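Local coordinates for protein CysE, serine acetyltransferase (PDB 4HZD) that probably catalyses transfer of an acetyl group from acetyl-coenzyme A to serine in cysteine biosynthesis, and binds coenzyme A through a left-handed beta-helical domain, at residues I149-I154 with H168-V173; H188-G193 with V210-G215; R202-R207 with A216-N221. All coordinates share one frame; numbering follows the deposited sequence.

Contact 1. Residues I149-I154 with H168-V173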
loop_
_atom_site.group_PDB
_atom_site.type_symbol
_atom_site.label_atom_id
_atom_site.label_comp_id
_atom_site.label_asym_id
_atom_site.label_seq_id
_atom_site.Cartn_x
_atom_site.Cartn_y
_atom_site.Cartn_z
ATOM N N ILE A 149 -16.723 -2.389 -3.615
ATOM C CA ILE A 149 -16.257 -0.994 -3.622
ATOM C C ILE A 149 -17.301 -0.019 -4.136
ATOM O O ILE A 149 -17.367 1.116 -3.637
ATOM C CB ILE A 149 -14.942 -0.826 -4.441
ATOM C CG1 ILE A 149 -13.831 -1.697 -3.858
ATOM C CG2 ILE A 149 -14.475 0.635 -4.488
ATOM C CD1 ILE A 149 -13.693 -1.637 -2.331
ATOM N N PHE A 150 -18.114 -0.445 -5.126
ATOM C CA PHE A 150 -19.198 0.406 -5.629
ATOM C C PHE A 150 -20.582 0.012 -5.093
ATOM O O PHE A 150 -21.568 0.706 -5.372
ATOM C CB PHE A 150 -19.223 0.456 -7.186
ATOM C CG PHE A 150 -17.888 0.777 -7.813
ATOM C CD1 PHE A 150 -16.983 1.687 -7.200
ATOM C CD2 PHE A 150 -17.513 0.182 -9.043
ATOM C CE1 PHE A 150 -15.770 2.003 -7.792
ATOM C CE2 PHE A 150 -16.268 0.473 -9.614
ATOM C CZ PHE A 150 -15.412 1.388 -9.000
ATOM N N GLN A 151 -20.633 -1.097 -4.349
ATOM C CA GLN A 151 -21.886 -1.670 -3.784
ATOM C C GLN A 151 -22.919 -2.003 -4.842
ATOM O O GLN A 151 -24.145 -1.938 -4.592
ATOM C CB GLN A 151 -22.454 -0.774 -2.665
ATOM C CG GLN A 151 -21.475 -0.642 -1.479
ATOM C CD GLN A 151 -20.349 0.362 -1.732
ATOM O OE1 GLN A 151 -20.591 1.504 -2.141
ATOM N NE2 GLN A 151 -19.120 -0.045 -1.455
ATOM N N THR A 152 -22.423 -2.357 -6.033
ATOM C CA THR A 152 -23.254 -2.691 -7.189
ATOM C C THR A 152 -22.896 -4.120 -7.546
ATOM O O THR A 152 -21.755 -4.407 -7.944
ATOM C CB THR A 152 -22.976 -1.756 -8.391
ATOM O OG1 THR A 152 -21.572 -1.696 -8.609
ATOM C CG2 THR A 152 -23.425 -0.305 -8.094
ATOM N N ASP A 153 -23.839 -5.027 -7.340
ATOM C CA ASP A 153 -23.616 -6.456 -7.618
ATOM C C ASP A 153 -24.338 -6.756 -8.941
ATOM O O ASP A 153 -25.571 -6.950 -8.986
ATOM C CB ASP A 153 -24.089 -7.330 -6.436
ATOM C CG ASP A 153 -24.033 -8.794 -6.740
ATOM O OD1 ASP A 153 -23.821 -9.094 -7.929
ATOM O OD2 ASP A 153 -24.170 -9.650 -5.814
ATOM N N ILE A 154 -23.574 -6.732 -10.018
ATOM C CA ILE A 154 -24.127 -6.945 -11.370
ATOM C C ILE A 154 -23.510 -8.209 -11.946
ATOM O O ILE A 154 -22.276 -8.288 -12.121
ATOM C CB ILE A 154 -23.852 -5.734 -12.284
ATOM C CG1 ILE A 154 -24.326 -4.432 -11.613
ATOM C CG2 ILE A 154 -24.485 -5.932 -13.655
ATOM C CD1 ILE A 154 -23.984 -3.121 -12.309
ATOM N N HIS A 168 -26.621 7.363 -7.540
ATOM C CA HIS A 168 -26.327 6.972 -6.110
ATOM C C HIS A 168 -25.818 5.557 -6.007
ATOM O O HIS A 168 -24.799 5.339 -5.372
ATOM C CB HIS A 168 -27.518 7.215 -5.154
ATOM C CG HIS A 168 -28.005 8.641 -5.139
ATOM N ND1 HIS A 168 -27.201 9.683 -4.833
ATOM C CD2 HIS A 168 -29.270 9.192 -5.428
ATOM C CE1 HIS A 168 -27.896 10.851 -4.929
ATOM N NE2 HIS A 168 -29.157 10.552 -5.294
ATOM N N ALA A 169 -26.504 4.623 -6.689
ATOM C CA ALA A 169 -26.105 3.213 -6.936
ATOM C C ALA A 169 -26.050 2.241 -5.778
ATOM O O ALA A 169 -26.229 1.044 -5.995
ATOM C CB ALA A 169 -24.791 3.138 -7.757
ATOM N N THR A 170 -25.788 2.701 -4.561
ATOM C CA THR A 170 -25.592 1.746 -3.465
ATOM C C THR A 170 -26.717 0.688 -3.367
ATOM O O THR A 170 -27.880 1.031 -3.194
ATOM C CB THR A 170 -25.588 2.478 -2.109
ATOM O OG1 THR A 170 -24.732 3.628 -2.166
ATOM C CG2 THR A 170 -25.226 1.491 -0.929
ATOM N N GLY A 171 -26.356 -0.596 -3.413
ATOM C CA GLY A 171 -27.301 -1.680 -3.103
ATOM C C GLY A 171 -27.906 -2.297 -4.365
ATOM O O GLY A 171 -28.737 -3.180 -4.279
ATOM N N LEU A 172 -27.498 -1.802 -5.532
ATOM C CA LEU A 172 -27.931 -2.383 -6.781
ATOM C C LEU A 172 -27.555 -3.839 -6.929
ATOM O O LEU A 172 -26.403 -4.219 -6.740
ATOM C CB LEU A 172 -27.400 -1.591 -7.994
ATOM C CG LEU A 172 -27.803 -2.075 -9.400
ATOM C CD1 LEU A 172 -29.292 -1.839 -9.683
ATOM C CD2 LEU A 172 -26.970 -1.372 -10.459
ATOM N N VAL A 173 -28.558 -4.636 -7.282
ATOM C CA VAL A 173 -28.385 -6.027 -7.645
ATOM C C VAL A 173 -29.063 -6.304 -9.010
ATOM O O VAL A 173 -30.266 -6.037 -9.224
ATOM C CB VAL A 173 -28.939 -7.001 -6.565
ATOM C CG1 VAL A 173 -28.822 -8.438 -7.032
ATOM C CG2 VAL A 173 -28.251 -6.844 -5.208
HETATM O O HOH W 1 -25.245 -4.371 -4.111
#
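The peptide groups of Gln151 and Gly171, and of Asp153 and Leu172, are the flat groups that meet here. In both pairs the donor comes in tilted, about 20° from the plane of the acceptor carbonyl. Gly171 N gives a hydrogen bond of 2.8 Å to Gln151 O. Asp153 N donates to Leu172 O over 2.8 Å, with a nearly straight N-H...O angle of 167°. A water joins the two acceptors. It donates to Gln151 O at 2.7 Å and to Leu172 O at 2.9 Å, so two donors grip each oxygen. Asp153 and Val173 form a parallel bridge, where Val173 CA also approaches Asp153 O at 3.3 Å in a CA-H...O contact.

Side chains add apolar packing. Thr152 CG2 rests 3.7 Å from Ala169 CB. Its OG1 turns instead to Ser146 OG. Leu172 has CG anti to the backbone N (chi1 -179°), and its CD2 meets Ile154 CD1 at 3.9 Å, the two chains crossing at a slant. Gln151 CB lies 4.0 Å from Thr170 CG2. The polar ends Gln151 OE1 and Thr170 OG1 both bond to Lys116 NZ, which ties both segments to the start of helix 116-132. Gly171 sits in a type II turn from Ala169 to Leu172, at a positive phi that suits glycine.

The Asp153 carboxylate reaches beyond the two segments. OD1 is bonded to Gln143 NE2, and OD2 to His168 ND1 of the third subunit. In turn, His168 bonds to Asp153 of the second subunit, and its ring meets that of His188 nearly at a right angle. His168 also touches coenzyme A. The backbone pairing probably helps to hold Asp153 where its carboxylate can fix the ring of a coenzyme A-pocket histidine of the third subunit.

Contact 2. Residues H188-G193 with V210-G215. With COA (coenzyme A), chain C.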
loop_
_atom_site.group_PDB
_atom_site.type_symbol
_atom_site.label_atom_id
_atom_site.label_comp_id
_atom_site.label_asym_id
_atom_site.label_seq_id
_atom_site.Cartn_x
_atom_site.Cartn_y
_atom_site.Cartn_z
ATOM N N HIS A 188 -30.401 3.888 -6.324
ATOM C CA HIS A 188 -29.870 2.945 -5.305
ATOM C C HIS A 188 -30.978 2.091 -4.711
ATOM O O HIS A 188 -32.169 2.466 -4.753
ATOM C CB HIS A 188 -29.236 3.715 -4.158
ATOM C CG HIS A 188 -30.174 4.723 -3.537
ATOM N ND1 HIS A 188 -30.575 5.831 -4.197
ATOM C CD2 HIS A 188 -30.809 4.750 -2.291
ATOM C CE1 HIS A 188 -31.406 6.548 -3.414
ATOM N NE2 HIS A 188 -31.563 5.877 -2.246
ATOM N N GLY A 189 -30.570 0.952 -4.162
ATOM C CA GLY A 189 -31.454 -0.021 -3.494
ATOM C C GLY A 189 -32.326 -0.803 -4.477
ATOM O O GLY A 189 -33.317 -1.390 -4.087
ATOM N N VAL A 190 -31.949 -0.803 -5.744
ATOM C CA VAL A 190 -32.765 -1.454 -6.786
ATOM C C VAL A 190 -32.319 -2.891 -7.040
ATOM O O VAL A 190 -31.110 -3.165 -7.141
ATOM C CB VAL A 190 -32.824 -0.637 -8.083
ATOM C CG1 VAL A 190 -33.402 -1.487 -9.225
ATOM C CG2 VAL A 190 -33.696 0.604 -7.856
ATOM N N THR A 191 -33.293 -3.805 -7.075
ATOM C CA THR A 191 -33.048 -5.208 -7.456
ATOM C C THR A 191 -33.760 -5.494 -8.782
ATOM O O THR A 191 -35.011 -5.320 -8.929
ATOM C CB THR A 191 -33.541 -6.214 -6.398
ATOM O OG1 THR A 191 -32.924 -5.965 -5.129
ATOM C CG2 THR A 191 -33.188 -7.662 -6.793
ATOM N N LEU A 192 -32.969 -5.927 -9.749
ATOM C CA LEU A 192 -33.498 -6.611 -10.911
ATOM C C LEU A 192 -33.207 -8.075 -10.707
ATOM O O LEU A 192 -32.135 -8.577 -11.066
ATOM C CB LEU A 192 -32.884 -6.072 -12.196
ATOM C CG LEU A 192 -32.967 -4.551 -12.275
ATOM C CD1 LEU A 192 -32.343 -4.151 -13.610
ATOM C CD2 LEU A 192 -34.414 -4.070 -12.196
ATOM N N GLY A 193 -34.133 -8.741 -10.023
ATOM C CA GLY A 193 -33.847 -10.070 -9.490
ATOM C C GLY A 193 -34.849 -11.150 -9.866
ATOM O O GLY A 193 -35.650 -10.970 -10.802
ATOM N N VAL A 210 -36.997 3.975 -19.334
ATOM C CA VAL A 210 -37.520 3.686 -17.985
ATOM C C VAL A 210 -36.743 4.407 -16.860
ATOM O O VAL A 210 -35.513 4.551 -16.913
ATOM C CB VAL A 210 -37.593 2.143 -17.743
ATOM C CG1 VAL A 210 -37.883 1.775 -16.285
ATOM C CG2 VAL A 210 -38.662 1.520 -18.641
ATOM N N LEU A 211 -37.487 4.884 -15.869
ATOM C CA LEU A 211 -36.945 5.297 -14.590
ATOM C C LEU A 211 -37.367 4.334 -13.462
ATOM O O LEU A 211 -38.559 4.031 -13.264
ATOM C CB LEU A 211 -37.350 6.744 -14.288
ATOM C CG LEU A 211 -37.247 7.302 -12.864
ATOM C CD1 LEU A 211 -35.790 7.418 -12.435
ATOM C CD2 LEU A 211 -37.948 8.662 -12.788
ATOM N N ILE A 212 -36.370 3.851 -12.711
ATOM C CA ILE A 212 -36.614 2.993 -11.575
ATOM C C ILE A 212 -36.189 3.671 -10.286
ATOM O O ILE A 212 -34.980 3.951 -10.069
ATOM C CB ILE A 212 -35.934 1.621 -11.739
ATOM C CG1 ILE A 212 -36.154 1.073 -13.168
ATOM C CG2 ILE A 212 -36.350 0.657 -10.614
ATOM C CD1 ILE A 212 -35.516 -0.288 -13.443
ATOM N N GLY A 213 -37.190 3.935 -9.442
ATOM C CA GLY A 213 -37.017 4.685 -8.200
ATOM C C GLY A 213 -36.286 3.924 -7.101
ATOM O O GLY A 213 -36.135 2.693 -7.190
ATOM N N ALA A 214 -35.870 4.642 -6.052
ATOM C CA ALA A 214 -35.006 4.080 -4.996
ATOM C C ALA A 214 -35.643 2.925 -4.268
ATOM O O ALA A 214 -36.825 2.992 -3.861
ATOM C CB ALA A 214 -34.604 5.151 -3.977
ATOM N N GLY A 215 -34.868 1.871 -4.066
ATOM C CA GLY A 215 -35.353 0.724 -3.298
ATOM C C GLY A 215 -36.354 -0.195 -3.986
ATOM O O GLY A 215 -36.854 -1.108 -3.342
HETATM N N1A COA C . -45.207 4.591 -3.078
HETATM C C2A COA C . -46.539 4.437 -2.918
HETATM N N3A COA C . -47.453 5.231 -3.518
HETATM C C4A COA C . -47.060 6.265 -4.315
HETATM C C5A COA C . -45.623 6.510 -4.527
HETATM C C6A COA C . -44.681 5.581 -3.843
HETATM N N6A COA C . -43.334 5.710 -3.971
HETATM N N7A COA C . -45.543 7.580 -5.351
HETATM C C8A COA C . -46.810 7.984 -5.644
HETATM N N9A COA C . -47.707 7.197 -5.020
HETATM C C1B COA C . -49.191 7.290 -5.056
HETATM C C2B COA C . -49.708 8.507 -4.305
HETATM O O2B COA C . -49.812 8.247 -2.904
HETATM C C3B COA C . -51.059 8.730 -4.957
HETATM O O3B COA C . -52.072 7.944 -4.297
HETATM P P3B COA C . -53.543 8.530 -3.932
HETATM O O7A COA C . -53.986 9.141 -5.249
HETATM O O8A COA C . -53.304 9.525 -2.814
HETATM O O9A COA C . -54.343 7.323 -3.476
HETATM C C4B COA C . -50.851 8.253 -6.398
HETATM O O4B COA C . -49.707 7.387 -6.388
HETATM C C5B COA C . -50.590 9.405 -7.367
HETATM O O5B COA C . -49.387 10.082 -6.989
HETATM P P1A COA C . -48.604 11.090 -7.978
HETATM O O1A COA C . -47.484 11.714 -7.172
HETATM O O2A COA C . -49.627 11.975 -8.664
HETATM O O3A COA C . -47.986 10.074 -9.085
HETATM P P2A COA C . -46.637 10.346 -9.942
HETATM O O4A COA C . -46.537 11.831 -10.192
HETATM O O5A COA C . -46.606 9.395 -11.121
HETATM O O6A COA C . -45.457 9.914 -8.914
HETATM C CBP COA C . -43.206 8.876 -8.813
HETATM C CCP COA C . -44.061 10.085 -9.208
HETATM C CDP COA C . -44.101 7.743 -8.331
HETATM C CEP COA C . -42.457 8.427 -10.072
HETATM C CAP COA C . -42.224 9.317 -7.693
HETATM O OAP COA C . -42.914 9.878 -6.553
HETATM C C9P COA C . -41.282 8.235 -7.193
HETATM O O9P COA C . -41.480 7.663 -6.122
HETATM N N8P COA C . -40.244 7.969 -7.988
HETATM C C7P COA C . -38.921 7.638 -7.506
HETATM C C6P COA C . -38.048 8.867 -7.266
HETATM C C5P COA C . -36.859 8.481 -6.412
HETATM O O5P COA C . -36.632 7.304 -6.166
HETATM N N4P COA C . -36.111 9.508 -5.971
HETATM C C3P COA C . -35.035 9.432 -4.996
HETATM C C2P COA C . -34.141 10.669 -5.063
HETATM S S1P COA C . -32.585 10.324 -4.211
#
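One direct hydrogen bond joins His188 and Gly215: Gly215 N donates to His188 O over 2.8 Å, in the carbonyl plane. A second anchors the ligand, from Ala214 N to COA O5P at 2.8 Å and nearly straight (170°). Two CA-H...O contacts lie beside the first bond: Ala214 CA to His188 O and Gly215 CA to Gly189 O (3.0 Å). Both glycines have positive phi.

The CH-pi contact is made by Ala214 CB. It lies over one face of the His188 ring, 3.8 Å from the centroid and offset toward the rim at CE1 and NE2. The ring is placed there by chi1 of 55°, with CG between the backbone N and the carbonyl carbon. The coenzyme A sulfur S1P lies at the ring edge, 4.0 Å from His188 CE1. NE2 is hydrogen-bonded to Thr191 OG1 of the second subunit.

Apolar packing follows deeper in. Val190 CG2 meets Ile212 CG2 at 3.8 Å, the chains crossing at about a right angle. Leu192 CD2 touches Ile212 CD1 at 4.1 Å.

Aliphatic side chains inside, with the ligand bound outside a corner near the subunit interface, are typical of the left-handed beta-helix of hexapeptide-repeat acyltransferases.

Contact 3. Residues R202-R207 with A216-N221; sequences RHPKIR and AKILGN
Lys205 and Asn221 meet through their polar ends. Lys205 is bent at chi2 and again at chi4, which brings its ammonium back to the carbonyl of His203. NZ donates to Asn221 OD1 at 2.9 Å and to His203 O at 2.6 Å. The first bond comes from above the amide plane, 51° out of it, so NZ is not on a lone pair of OD1. The second lies only 26° from its carbonyl plane. The same NZ has a salt bridge to Asp201 and a bond to Thr177 O. Four oxygens thus lie within bonding reach of three hydrogens, and at least one bond is shared. In Asn221, CG anti to the backbone N (chi1 -172°) carries OD1 toward Lys205 NZ. Asn221 CB lies 3.8 Å from Arg202 CA.

Pro204 wedges its ring against the other segment. CG lies 3.6 Å from Ile218 CG2 and 3.3 Å from Ile218 O. Ile206 CD1 faces Ile218 CD1 at 4.3 Å.

Arg202 and His203 point away from residues 216-221. His203 CE1 lies over one face of the Arg202 guanidinium, whose NH2 forms a salt bridge with Glu176.

The contact joins strands of two faces of the beta-helix. Strand 205-206 pairs with 179-180 and 223-224, while 217-219 lies beside 191-193. Leu192 packs inside against Pro204, Ile206 and Ile218, whereas Leu219 touches coenzyme A and Ala232 of the third subunit.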
loop_
_atom_site.group_PDB
_atom_site.type_symbol
_atom_site.label_atom_id
_atom_site.label_comp_id
_atom_site.label_asym_id
_atom_site.label_seq_id
_atom_site.Cartn_x
_atom_site.Cartn_y
_atom_site.Cartn_z
ATOM N N ARG A 202 -34.976 -15.604 -16.043
ATOM C CA ARG A 202 -35.623 -15.407 -14.751
ATOM C C ARG A 202 -35.490 -14.011 -14.135
ATOM O O ARG A 202 -35.832 -13.835 -12.965
ATOM C CB ARG A 202 -35.107 -16.463 -13.742
ATOM C CG ARG A 202 -33.621 -16.346 -13.352
ATOM C CD ARG A 202 -33.097 -17.601 -12.611
ATOM N NE ARG A 202 -31.706 -17.470 -12.122
ATOM C CZ ARG A 202 -30.594 -17.578 -12.866
ATOM N NH1 ARG A 202 -30.640 -17.817 -14.179
ATOM N NH2 ARG A 202 -29.400 -17.437 -12.290
ATOM N N HIS A 203 -34.964 -13.038 -14.879
ATOM C CA HIS A 203 -34.749 -11.694 -14.303
ATOM C C HIS A 203 -35.363 -10.753 -15.284
ATOM O O HIS A 203 -35.682 -11.174 -16.418
ATOM C CB HIS A 203 -33.241 -11.407 -14.082
ATOM C CG HIS A 203 -32.544 -12.427 -13.182
ATOM N ND1 HIS A 203 -31.581 -13.255 -13.629
ATOM C CD2 HIS A 203 -32.705 -12.722 -11.826
ATOM C CE1 HIS A 203 -31.159 -14.058 -12.623
ATOM N NE2 HIS A 203 -31.849 -13.749 -11.531
ATOM N N PRO A 204 -35.537 -9.484 -14.888
ATOM C CA PRO A 204 -36.295 -8.516 -15.670
ATOM C C PRO A 204 -35.696 -7.997 -16.969
ATOM O O PRO A 204 -34.456 -7.954 -17.191
ATOM C CB PRO A 204 -36.486 -7.338 -14.697
ATOM C CG PRO A 204 -36.427 -7.960 -13.357
ATOM C CD PRO A 204 -35.318 -8.981 -13.512
ATOM N N LYS A 205 -36.623 -7.614 -17.826
ATOM C CA LYS A 205 -36.322 -6.993 -19.093
ATOM C C LYS A 205 -36.799 -5.547 -19.004
ATOM O O LYS A 205 -38.007 -5.270 -18.957
ATOM C CB LYS A 205 -37.010 -7.763 -20.230
ATOM C CG LYS A 205 -36.798 -9.280 -20.177
ATOM C CD LYS A 205 -35.344 -9.678 -20.460
ATOM C CE LYS A 205 -35.055 -11.183 -20.273
ATOM N NZ LYS A 205 -35.230 -11.724 -18.891
ATOM N N ILE A 206 -35.847 -4.629 -18.929
ATOM C CA ILE A 206 -36.154 -3.197 -18.802
ATOM C C ILE A 206 -36.025 -2.508 -20.168
ATOM O O ILE A 206 -34.925 -2.440 -20.732
ATOM C CB ILE A 206 -35.229 -2.538 -17.746
ATOM C CG1 ILE A 206 -35.197 -3.395 -16.459
ATOM C CG2 ILE A 206 -35.611 -1.090 -17.471
ATOM C CD1 ILE A 206 -36.544 -3.541 -15.747
ATOM N N ARG A 207 -37.153 -1.975 -20.673
ATOM C CA ARG A 207 -37.206 -1.287 -21.973
ATOM C C ARG A 207 -36.675 0.146 -21.867
ATOM O O ARG A 207 -36.433 0.643 -20.772
ATOM C CB ARG A 207 -38.637 -1.273 -22.516
ATOM C CG ARG A 207 -39.238 -2.663 -22.716
ATOM C CD ARG A 207 -38.758 -3.292 -24.005
ATOM N NE ARG A 207 -39.123 -4.714 -24.102
ATOM C CZ ARG A 207 -38.330 -5.745 -23.753
ATOM N NH1 ARG A 207 -37.113 -5.535 -23.255
ATOM N NH2 ARG A 207 -38.753 -7.004 -23.891
ATOM N N ALA A 216 -36.674 0.040 -5.268
ATOM C CA ALA A 216 -37.604 -0.831 -5.976
ATOM C C ALA A 216 -37.047 -2.259 -6.161
ATOM O O ALA A 216 -35.847 -2.435 -6.469
ATOM C CB ALA A 216 -37.956 -0.228 -7.327
ATOM N N LYS A 217 -37.895 -3.274 -5.954
ATOM C CA LYS A 217 -37.570 -4.650 -6.331
ATOM C C LYS A 217 -38.404 -5.070 -7.530
ATOM O O LYS A 217 -39.653 -5.039 -7.467
ATOM C CB LYS A 217 -37.821 -5.651 -5.184
ATOM C CG LYS A 217 -37.771 -5.065 -3.782
ATOM C CD LYS A 217 -36.366 -4.970 -3.240
ATOM C CE LYS A 217 -36.387 -4.152 -1.953
ATOM N NZ LYS A 217 -35.250 -3.187 -1.953
ATOM N N ILE A 218 -37.742 -5.473 -8.613
ATOM C CA ILE A 218 -38.423 -5.940 -9.812
ATOM C C ILE A 218 -37.998 -7.413 -9.948
ATOM O O ILE A 218 -36.789 -7.724 -10.065
ATOM C CB ILE A 218 -38.092 -5.076 -11.034
ATOM C CG1 ILE A 218 -38.404 -3.597 -10.726
ATOM C CG2 ILE A 218 -38.870 -5.539 -12.256
ATOM C CD1 ILE A 218 -37.991 -2.612 -11.805
ATOM N N LEU A 219 -38.972 -8.332 -9.845
ATOM C CA LEU A 219 -38.626 -9.762 -9.624
ATOM C C LEU A 219 -39.288 -10.680 -10.613
ATOM O O LEU A 219 -40.507 -10.684 -10.703
ATOM C CB LEU A 219 -38.994 -10.231 -8.222
ATOM C CG LEU A 219 -38.536 -9.378 -7.045
ATOM C CD1 LEU A 219 -39.152 -9.938 -5.775
ATOM C CD2 LEU A 219 -37.010 -9.361 -6.986
ATOM N N GLY A 220 -38.484 -11.475 -11.320
ATOM C CA GLY A 220 -38.995 -12.435 -12.309
ATOM C C GLY A 220 -38.590 -12.067 -13.722
ATOM O O GLY A 220 -38.079 -10.979 -13.969
ATOM N N ASN A 221 -38.805 -12.999 -14.637
ATOM C CA ASN A 221 -38.716 -12.738 -16.063
ATOM C C ASN A 221 -39.951 -11.936 -16.545
ATOM O O ASN A 221 -40.851 -12.462 -17.212
ATOM C CB ASN A 221 -38.567 -14.051 -16.824
ATOM C CG ASN A 221 -38.288 -13.832 -18.279
ATOM O OD1 ASN A 221 -37.911 -12.736 -18.682
ATOM N ND2 ASN A 221 -38.483 -14.865 -19.087
#

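Overall arrangement
From the N terminus, the helical region ends at helix 136-149 and the chain enters the beta-helix. Contact 1 closes first, bringing 168-173 back beside 149-154 after 13 residues. Contact 2 opens only afterwards, at 188-193. Before it closes at 210-215, contact 3 opens at 202-207, and that one closes at 216-221, so contacts 2 and 3 cross. Strands 152-154, 172-174, 191-193 and 217-219 follow in order in one parallel sheet, which all three contacts reach. Contact 2 ties this sheet to the one holding 211-212, and contact 3 to the one holding 205-206. Contacts 1 and 2 both touch the second subunit.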